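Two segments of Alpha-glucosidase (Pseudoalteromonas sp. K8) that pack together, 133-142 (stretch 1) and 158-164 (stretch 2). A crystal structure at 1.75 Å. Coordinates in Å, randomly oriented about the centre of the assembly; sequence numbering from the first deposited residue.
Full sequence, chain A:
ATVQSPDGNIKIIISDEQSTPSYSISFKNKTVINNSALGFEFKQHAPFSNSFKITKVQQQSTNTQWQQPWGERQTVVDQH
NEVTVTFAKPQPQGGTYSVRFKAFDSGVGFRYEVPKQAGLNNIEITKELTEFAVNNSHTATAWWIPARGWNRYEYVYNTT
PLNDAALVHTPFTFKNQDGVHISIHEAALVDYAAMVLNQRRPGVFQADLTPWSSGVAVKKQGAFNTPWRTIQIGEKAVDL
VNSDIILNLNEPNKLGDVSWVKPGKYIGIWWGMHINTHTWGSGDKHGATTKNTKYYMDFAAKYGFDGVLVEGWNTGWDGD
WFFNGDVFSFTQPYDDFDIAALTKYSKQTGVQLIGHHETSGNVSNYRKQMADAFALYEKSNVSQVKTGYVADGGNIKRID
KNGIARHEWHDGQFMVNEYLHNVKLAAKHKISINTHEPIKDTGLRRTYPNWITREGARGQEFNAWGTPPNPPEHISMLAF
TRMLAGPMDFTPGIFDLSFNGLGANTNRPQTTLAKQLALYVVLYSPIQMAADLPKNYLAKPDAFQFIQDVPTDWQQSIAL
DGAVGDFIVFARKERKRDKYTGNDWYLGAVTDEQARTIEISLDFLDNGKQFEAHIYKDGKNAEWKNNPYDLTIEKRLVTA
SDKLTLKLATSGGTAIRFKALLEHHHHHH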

ATOM      1  N   ALA A 133      -0.647 -24.339  -2.758  1.00  9.61           N
ATOM      2  CA  ALA A 133       0.063 -25.231  -3.672  1.00 11.28           C
ATOM      3  C   ALA A 133      -0.343 -24.884  -5.101  1.00 13.90           C
ATOM      4  O   ALA A 133      -1.452 -25.213  -5.542  1.00 13.82           O
ATOM      5  CB  ALA A 133      -0.227 -26.696  -3.350  1.00 10.57           C
ATOM      6  N   VAL A 134       0.554 -24.233  -5.829  1.00 10.79           N
ATOM      7  CA  VAL A 134       0.239 -23.761  -7.173  1.00 10.59           C
ATOM      8  C   VAL A 134       0.370 -24.909  -8.165  1.00 13.77           C
ATOM      9  O   VAL A 134       1.414 -25.576  -8.235  1.00 13.98           O
ATOM     10  CB  VAL A 134       1.150 -22.590  -7.566  1.00 10.68           C
ATOM     11  CG1 VAL A 134       0.827 -22.129  -8.985  1.00  9.54           C
ATOM     12  CG2 VAL A 134       0.981 -21.457  -6.580  1.00 10.77           C
ATOM     13  N   ASN A 135      -0.683 -25.125  -8.946  1.00 11.48           N
ATOM     14  CA  ASN A 135      -0.670 -26.155  -9.974  1.00 11.81           C
ATOM     15  C   ASN A 135       0.177 -25.701 -11.162  1.00 13.51           C
ATOM     16  O   ASN A 135       0.144 -24.529 -11.548  1.00 12.95           O
ATOM     17  CB  ASN A 135      -2.098 -26.451 -10.420  1.00 11.03           C
ATOM     18  CG  ASN A 135      -2.190 -27.706 -11.241  1.00 16.21           C
ATOM     19  OD1 ASN A 135      -1.363 -28.610 -11.107  1.00 17.13           O
ATOM     20  ND2 ASN A 135      -3.186 -27.775 -12.100  1.00 16.23           N
ATOM     21  N   ASN A 136       0.947 -26.637 -11.734  1.00 12.54           N
ATOM     22  CA  ASN A 136       1.826 -26.354 -12.880  1.00 13.94           C
ATOM     23  C   ASN A 136       2.781 -25.194 -12.591  1.00 13.98           C
ATOM     24  O   ASN A 136       2.977 -24.292 -13.412  1.00 14.66           O
ATOM     25  CB  ASN A 136       1.004 -26.071 -14.138  1.00 14.08           C
ATOM     26  CG  ASN A 136       0.258 -27.286 -14.613  1.00 20.34           C
ATOM     27  OD1 ASN A 136       0.807 -28.383 -14.646  1.00 20.94           O
ATOM     28  ND2 ASN A 136      -1.009 -27.107 -14.960  1.00 22.17           N
ATOM     29  N   SER A 137       3.391 -25.220 -11.403  1.00 13.45           N
ATOM     30  CA  SER A 137       4.276 -24.123 -11.016  1.00 10.98           C
ATOM     31  C   SER A 137       5.510 -24.047 -11.906  1.00 12.46           C
ATOM     32  O   SER A 137       6.122 -22.977 -12.007  1.00 13.99           O
ATOM     33  CB  SER A 137       4.698 -24.267  -9.547  1.00 12.54           C
ATOM     34  OG  SER A 137       5.511 -25.423  -9.331  1.00 12.62           O
ATOM     35  N   HIS A 138       5.874 -25.153 -12.562  1.00 11.09           N
ATOM     36  CA  HIS A 138       7.073 -25.183 -13.389  1.00 13.96           C
ATOM     37  C   HIS A 138       6.943 -24.334 -14.653  1.00 17.07           C
ATOM     38  O   HIS A 138       7.962 -24.035 -15.283  1.00 16.90           O
ATOM     39  CB  HIS A 138       7.406 -26.628 -13.768  1.00 14.84           C
ATOM     40  CG  HIS A 138       6.336 -27.297 -14.570  1.00 20.82           C
ATOM     41  ND1 HIS A 138       5.095 -27.602 -14.049  1.00 23.62           N
ATOM     42  CD2 HIS A 138       6.314 -27.711 -15.860  1.00 23.33           C
ATOM     43  CE1 HIS A 138       4.355 -28.176 -14.984  1.00 23.65           C
ATOM     44  NE2 HIS A 138       5.074 -28.259 -16.090  1.00 23.56           N
ATOM     45  N   THR A 139       5.730 -23.939 -15.044  1.00 12.54           N
ATOM     46  CA  THR A 139       5.557 -23.067 -16.205  1.00 14.59           C
ATOM     47  C   THR A 139       4.961 -21.710 -15.837  1.00 15.57           C
ATOM     48  O   THR A 139       4.565 -20.954 -16.734  1.00 17.66           O
ATOM     49  CB  THR A 139       4.692 -23.748 -17.278  1.00 14.34           C
ATOM     50  OG1 THR A 139       3.454 -24.179 -16.701  1.00 14.47           O
ATOM     51  CG2 THR A 139       5.412 -24.963 -17.859  1.00 14.37           C
ATOM     52  N   ALA A 140       4.902 -21.377 -14.551  1.00 13.19           N
ATOM     53  CA  ALA A 140       4.365 -20.099 -14.098  1.00 10.03           C
ATOM     54  C   ALA A 140       5.474 -19.057 -13.965  1.00 12.90           C
ATOM     55  O   ALA A 140       6.645 -19.389 -13.742  1.00 11.70           O
ATOM     56  CB  ALA A 140       3.656 -20.266 -12.751  1.00  9.72           C
ATOM     57  N   THR A 141       5.081 -17.785 -14.078  1.00 11.07           N
ATOM     58  CA  THR A 141       5.986 -16.643 -13.980  1.00 10.59           C
ATOM     59  C   THR A 141       5.550 -15.775 -12.813  1.00 12.80           C
ATOM     60  O   THR A 141       4.361 -15.471 -12.680  1.00 12.67           O
ATOM     61  CB  THR A 141       5.964 -15.809 -15.263  1.00 13.06           C
ATOM     62  OG1 THR A 141       6.372 -16.614 -16.376  1.00 14.53           O
ATOM     63  CG2 THR A 141       6.875 -14.586 -15.138  1.00 13.30           C
ATOM     64  N   ALA A 142       6.510 -15.345 -11.993  1.00 10.37           N
ATOM     65  CA  ALA A 142       6.223 -14.563 -10.798  1.00 10.00           C
ATOM     66  C   ALA A 142       6.975 -13.232 -10.815  1.00 11.66           C
ATOM     67  O   ALA A 142       8.074 -13.122 -11.371  1.00 11.45           O
ATOM     68  CB  ALA A 142       6.592 -15.343  -9.526  1.00  8.43           C
ATOM     69  N   ASN A 158      11.552  -8.792  -8.760  1.00  9.39           N
ATOM     70  CA  ASN A 158      12.198  -9.785  -9.607  1.00 10.50           C
ATOM     71  C   ASN A 158      11.175 -10.406 -10.544  1.00 13.08           C
ATOM     72  O   ASN A 158      10.035 -10.643 -10.148  1.00 15.10           O
ATOM     73  CB  ASN A 158      12.821 -10.893  -8.761  1.00  8.66           C
ATOM     74  CG  ASN A 158      13.780 -10.359  -7.726  1.00 14.85           C
ATOM     75  OD1 ASN A 158      13.658 -10.657  -6.535  1.00 21.43           O
ATOM     76  ND2 ASN A 158      14.741  -9.569  -8.169  1.00 10.70           N
ATOM     77  N   THR A 159      11.598 -10.695 -11.777  1.00  8.53           N
ATOM     78  CA  THR A 159      10.785 -11.417 -12.754  1.00  9.12           C
ATOM     79  C   THR A 159      11.442 -12.775 -12.956  1.00 10.76           C
ATOM     80  O   THR A 159      12.524 -12.856 -13.545  1.00 12.00           O
ATOM     81  CB  THR A 159      10.707 -10.662 -14.082  1.00 12.28           C
ATOM     82  OG1 THR A 159      10.218  -9.332 -13.862  1.00 11.06           O
ATOM     83  CG2 THR A 159       9.789 -11.403 -15.074  1.00 10.73           C
ATOM     84  N   THR A 160      10.822 -13.842 -12.428  1.00  9.85           N
ATOM     85  CA  THR A 160      11.460 -15.159 -12.508  1.00 10.25           C
ATOM     86  C   THR A 160      10.422 -16.249 -12.738  1.00 13.10           C
ATOM     87  O   THR A 160       9.220 -16.009 -12.547  1.00 12.92           O
ATOM     88  CB  THR A 160      12.214 -15.510 -11.217  1.00 11.07           C
ATOM     89  OG1 THR A 160      11.262 -15.859 -10.201  1.00 11.31           O
ATOM     90  CG2 THR A 160      13.073 -14.353 -10.714  1.00 11.69           C
ATOM     91  N   PRO A 161      10.845 -17.456 -13.125  1.00 13.54           N
ATOM     92  CA  PRO A 161       9.975 -18.633 -12.956  1.00 10.71           C
ATOM     93  C   PRO A 161       9.466 -18.727 -11.525  1.00 10.56           C
ATOM     94  O   PRO A 161      10.184 -18.413 -10.573  1.00 10.95           O
ATOM     95  CB  PRO A 161      10.899 -19.803 -13.295  1.00 10.31           C
ATOM     96  CG  PRO A 161      11.904 -19.201 -14.271  1.00 13.40           C
ATOM     97  CD  PRO A 161      12.120 -17.787 -13.794  1.00 12.81           C
ATOM     98  N   LEU A 162       8.211 -19.164 -11.371  1.00  9.99           N
ATOM     99  CA  LEU A 162       7.622 -19.242 -10.032  1.00 10.51           C
ATOM    100  C   LEU A 162       8.455 -20.120  -9.093  1.00 12.12           C
ATOM    101  O   LEU A 162       8.551 -19.834  -7.892  1.00 11.32           O
ATOM    102  CB  LEU A 162       6.189 -19.769 -10.127  1.00  8.91           C
ATOM    103  CG  LEU A 162       5.392 -19.927  -8.830  1.00 10.89           C
ATOM    104  CD1 LEU A 162       5.227 -18.594  -8.115  1.00 11.19           C
ATOM    105  CD2 LEU A 162       4.019 -20.528  -9.146  1.00 10.87           C
ATOM    106  N   ASN A 163       9.085 -21.175  -9.619  1.00 10.26           N
ATOM    107  CA  ASN A 163       9.834 -22.069  -8.751  1.00 11.42           C
ATOM    108  C   ASN A 163      11.098 -21.434  -8.184  1.00 13.03           C
ATOM    109  O   ASN A 163      11.716 -22.036  -7.300  1.00 13.67           O
ATOM    110  CB  ASN A 163      10.192 -23.348  -9.499  1.00 11.42           C
ATOM    111  CG  ASN A 163       9.010 -24.282  -9.641  1.00 15.19           C
ATOM    112  OD1 ASN A 163       8.018 -24.163  -8.922  1.00 17.47           O
ATOM    113  ND2 ASN A 163       9.110 -25.216 -10.565  1.00 14.51           N
ATOM    114  N   ASP A 164      11.488 -20.244  -8.651  1.00 10.15           N
ATOM    115  CA  ASP A 164      12.653 -19.553  -8.102  1.00 10.57           C
ATOM    116  C   ASP A 164      12.305 -18.575  -6.986  1.00 13.60           C
ATOM    117  O   ASP A 164      13.220 -17.961  -6.424  1.00 15.02           O
ATOM    118  CB  ASP A 164      13.397 -18.787  -9.197  1.00 12.16           C
ATOM    119  CG  ASP A 164      13.921 -19.689 -10.281  1.00 21.41           C
ATOM    120  OD1 ASP A 164      14.231 -19.170 -11.370  1.00 25.07           O
ATOM    121  OD2 ASP A 164      14.008 -20.912 -10.051  1.00 23.63           O
TER
HETATM  122  O   HOH W   1       8.649 -22.121 -12.288  1.00 12.08           O

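Leu162 and Ala142 cover the most surface in this contact, and they do it by joining a short antiparallel ladder to a small apolar cluster. Ala142 forms an antiparallel hydrogen-bonded pair with Thr160, using both its N and its O: Ala142 N donates to Thr160 O at 2.8 Å, almost straight, and Thr160 N returns a bond to Ala142 O at 3.0 Å. One residue back along stretch 1 comes the non-hydrogen-bonded pair, Thr141 with Pro161. Proline has no amide hydrogen to offer, and this position asks for none.

The ladder's last rung is Leu162 N to Ala140 O, 2.9 Å, made where stretch 2 leaves the strand for a 3-10 segment. Leu162, buried with chi1 t and chi2 p, packs there among apolar side chains of stretch 1. Its CD2 lies 3.6 Å from Val134 CG1 and 3.6 Å from Ala140 CB, while its CD1 meets Ala142 CB at 3.8 Å. The two methyls thus reach different alanines, on alternate residues, with Thr141 between them pointing away.

Asn163 extends the contact past the strand. Its backbone is tied to the Ser137–His138 segment through water 1, which accepts from Asn163 N at 2.9 Å and donates to Ser137 O at 2.7 Å.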